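Local coordinates for B12-binding domain-containing protein (Kitasatospora setae, PDB 6WTE) that probably methylates its substrate by non-radical chemistry as a radical SAM enzyme, TsrM, that binds cobalamin and a [4Fe-4S] cluster, at residues A[230-235]-A[380-385]. Sequence-based numbering, arbitrary orientation.
Sequences RCSHCV and FGMPGE. With SF4 (iron/sulfur cluster), chain C; EDO (1,2-ethanediol), chain L.
Met382 lays its terminal methyl on the turn that carries two of the cluster cysteines, with CE 3.4 Å from Ser232 OG and 4.0 Å from His233 CB. The thioether is bent at both of its later torsions (chi2 -67°, chi3 -78°), and this curl brings the methyl, rather than the sulfur, against the two residues. Leu411 and Met419 also pack on the Met382 side chain. The turn beneath it is a type I beta turn closed by Cys234 N donating to Cys231 O; Ser232 and His233 occupy its corner and face Met382, while the flanking cysteines reach the [4Fe-4S] cluster. Cys231 SG binds the iron FE1 at 2.3 Å and Cys234 SG binds FE4, as expected of the CX3CX2C motif of radical SAM enzymes, which Cys227 completes. The imidazole of His233 has the CB of Cys234 over the rim of one face, 4.0 Å above its plane, and meets sulfide S2 obliquely through CE1; Trp345 crosses it at about a right angle.

On the other side, the segment 380-385 leaves strand 373-380 and turns toward helix 387-398 through a type II turn, Met382 to Glu385. Glu385 OE1 accepts the N-H of Gly381 through its anti lone pair at 2.9 Å, and OE2 is held by His336 and Thr389, so both carboxylate oxygens are engaged. Just before Cys231, Arg230 pairs through NH2 with Glu349 and donates from NH1 to an ethanediol oxygen; a leucine here would probably leave the Glu349 carboxylate without this positive partner. Between the two segments the chemistry is van der Waals contact through one thioether methyl, which implies a meeting without any directional bond, while Cys231 and Cys234 bind the cluster iron.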
loop_
_atom_site.group_PDB
_atom_site.type_symbol
_atom_site.label_atom_id
_atom_site.label_comp_id
_atom_site.label_asym_id
_atom_site.label_seq_id
_atom_site.Cartn_x
_atom_site.Cartn_y
_atom_site.Cartn_z
ATOM N N ARG A 230 -5.483 0.710 15.135
ATOM C CA ARG A 230 -4.769 1.988 15.162
ATOM C C ARG A 230 -3.290 1.747 15.450
ATOM O O ARG A 230 -2.694 2.359 16.343
ATOM C CB ARG A 230 -5.398 2.932 16.187
ATOM C CG ARG A 230 -5.004 4.402 16.038
ATOM C CD ARG A 230 -5.481 4.994 14.720
ATOM N NE ARG A 230 -6.939 5.065 14.622
ATOM C CZ ARG A 230 -7.662 6.115 15.003
ATOM N NH1 ARG A 230 -7.067 7.181 15.514
ATOM N NH2 ARG A 230 -8.980 6.098 14.876
ATOM N N CYS A 231 -2.681 0.841 14.692
ATOM C CA CYS A 231 -1.287 0.493 14.924
ATOM C C CYS A 231 -0.397 1.714 14.726
ATOM O O CYS A 231 -0.584 2.497 13.790
ATOM C CB CYS A 231 -0.864 -0.648 13.997
ATOM S SG CYS A 231 -1.782 -2.181 14.308
ATOM N N SER A 232 0.583 1.872 15.618
ATOM C CA SER A 232 1.277 3.153 15.705
ATOM C C SER A 232 2.098 3.460 14.460
ATOM O O SER A 232 2.365 4.636 14.184
ATOM C CB SER A 232 2.168 3.191 16.950
ATOM O OG SER A 232 3.280 2.328 16.811
ATOM N N HIS A 233 2.473 2.444 13.688
ATOM C CA HIS A 233 3.322 2.619 12.517
ATOM C C HIS A 233 2.545 2.787 11.221
ATOM O O HIS A 233 3.160 3.015 10.175
ATOM C CB HIS A 233 4.246 1.407 12.366
ATOM C CG HIS A 233 3.529 0.160 11.943
ATOM N ND1 HIS A 233 2.482 -0.377 12.659
ATOM C CD2 HIS A 233 3.692 -0.641 10.861
ATOM C CE1 HIS A 233 2.046 -1.466 12.051
ATOM N NE2 HIS A 233 2.761 -1.647 10.957
ATOM N N CYS A 234 1.223 2.680 11.254
ATOM C CA CYS A 234 0.454 2.345 10.064
ATOM C C CYS A 234 -0.350 3.532 9.554
ATOM O O CYS A 234 -1.091 4.159 10.317
ATOM C CB CYS A 234 -0.486 1.179 10.347
ATOM S SG CYS A 234 -1.226 0.585 8.843
ATOM N N VAL A 235 -0.242 3.789 8.246
ATOM C CA VAL A 235 -0.969 4.881 7.596
ATOM C C VAL A 235 -2.391 4.524 7.205
ATOM O O VAL A 235 -3.152 5.419 6.819
ATOM C CB VAL A 235 -0.267 5.337 6.305
ATOM C CG1 VAL A 235 1.143 5.837 6.602
ATOM C CG2 VAL A 235 -0.228 4.185 5.288
ATOM N N PHE A 380 11.821 -4.466 12.857
ATOM C CA PHE A 380 12.748 -4.153 13.933
ATOM C C PHE A 380 13.064 -2.666 13.949
ATOM O O PHE A 380 13.129 -2.022 12.902
ATOM C CB PHE A 380 14.046 -4.951 13.790
ATOM C CG PHE A 380 13.861 -6.429 13.959
ATOM C CD1 PHE A 380 13.083 -6.926 14.997
ATOM C CD2 PHE A 380 14.447 -7.323 13.075
ATOM C CE1 PHE A 380 12.904 -8.287 15.156
ATOM C CE2 PHE A 380 14.278 -8.685 13.230
ATOM C CZ PHE A 380 13.502 -9.169 14.267
ATOM N N GLY A 381 13.264 -2.131 15.151
ATOM C CA GLY A 381 13.627 -0.737 15.322
ATOM C C GLY A 381 12.549 0.148 15.911
ATOM O O GLY A 381 12.770 1.360 16.034
ATOM N N MET A 382 11.385 -0.398 16.257
ATOM C CA MET A 382 10.342 0.383 16.905
ATOM C C MET A 382 10.795 0.757 18.318
ATOM O O MET A 382 11.784 0.220 18.822
ATOM C CB MET A 382 9.032 -0.406 16.911
ATOM C CG MET A 382 8.386 -0.543 15.535
ATOM S SD MET A 382 7.800 1.040 14.866
ATOM C CE MET A 382 6.278 1.241 15.778
ATOM N N PRO A 383 10.109 1.698 18.970
ATOM C CA PRO A 383 10.550 2.139 20.303
ATOM C C PRO A 383 10.659 0.965 21.268
ATOM O O PRO A 383 9.754 0.130 21.362
ATOM C CB PRO A 383 9.461 3.131 20.722
ATOM C CG PRO A 383 8.953 3.684 19.418
ATOM C CD PRO A 383 8.947 2.473 18.504
ATOM N N GLY A 384 11.797 0.893 21.960
ATOM C CA GLY A 384 12.119 -0.193 22.862
ATOM C C GLY A 384 13.125 -1.188 22.319
ATOM O O GLY A 384 13.687 -1.972 23.098
ATOM N N GLU A 385 13.380 -1.169 21.010
ATOM C CA GLU A 385 14.211 -2.194 20.399
ATOM C C GLU A 385 15.659 -2.084 20.865
ATOM O O GLU A 385 16.251 -1.002 20.859
ATOM C CB GLU A 385 14.145 -2.100 18.874
ATOM C CG GLU A 385 14.682 -3.347 18.199
ATOM C CD GLU A 385 13.599 -4.393 17.962
ATOM O OE1 GLU A 385 12.744 -4.161 17.095
ATOM O OE2 GLU A 385 13.597 -5.434 18.655
HETATM FE FE1 SF4 C . -2.610 -2.452 12.200
HETATM FE FE2 SF4 C . -4.770 -2.051 10.550
HETATM FE FE3 SF4 C . -2.850 -3.820 9.814
HETATM FE FE4 SF4 C . -2.303 -1.173 9.808
HETATM S S1 SF4 C . -3.811 -2.238 8.478
HETATM S S2 SF4 C . -0.980 -2.828 10.637
HETATM S S3 SF4 C . -3.533 -0.445 11.589
HETATM S S4 SF4 C . -4.202 -3.976 11.653
HETATM C C1 EDO L . -4.976 10.000 16.860
HETATM O O1 EDO L . -4.358 10.783 17.887
HETATM C C2 EDO L . -4.031 8.879 16.455
HETATM O O2 EDO L . -4.689 7.625 16.670
#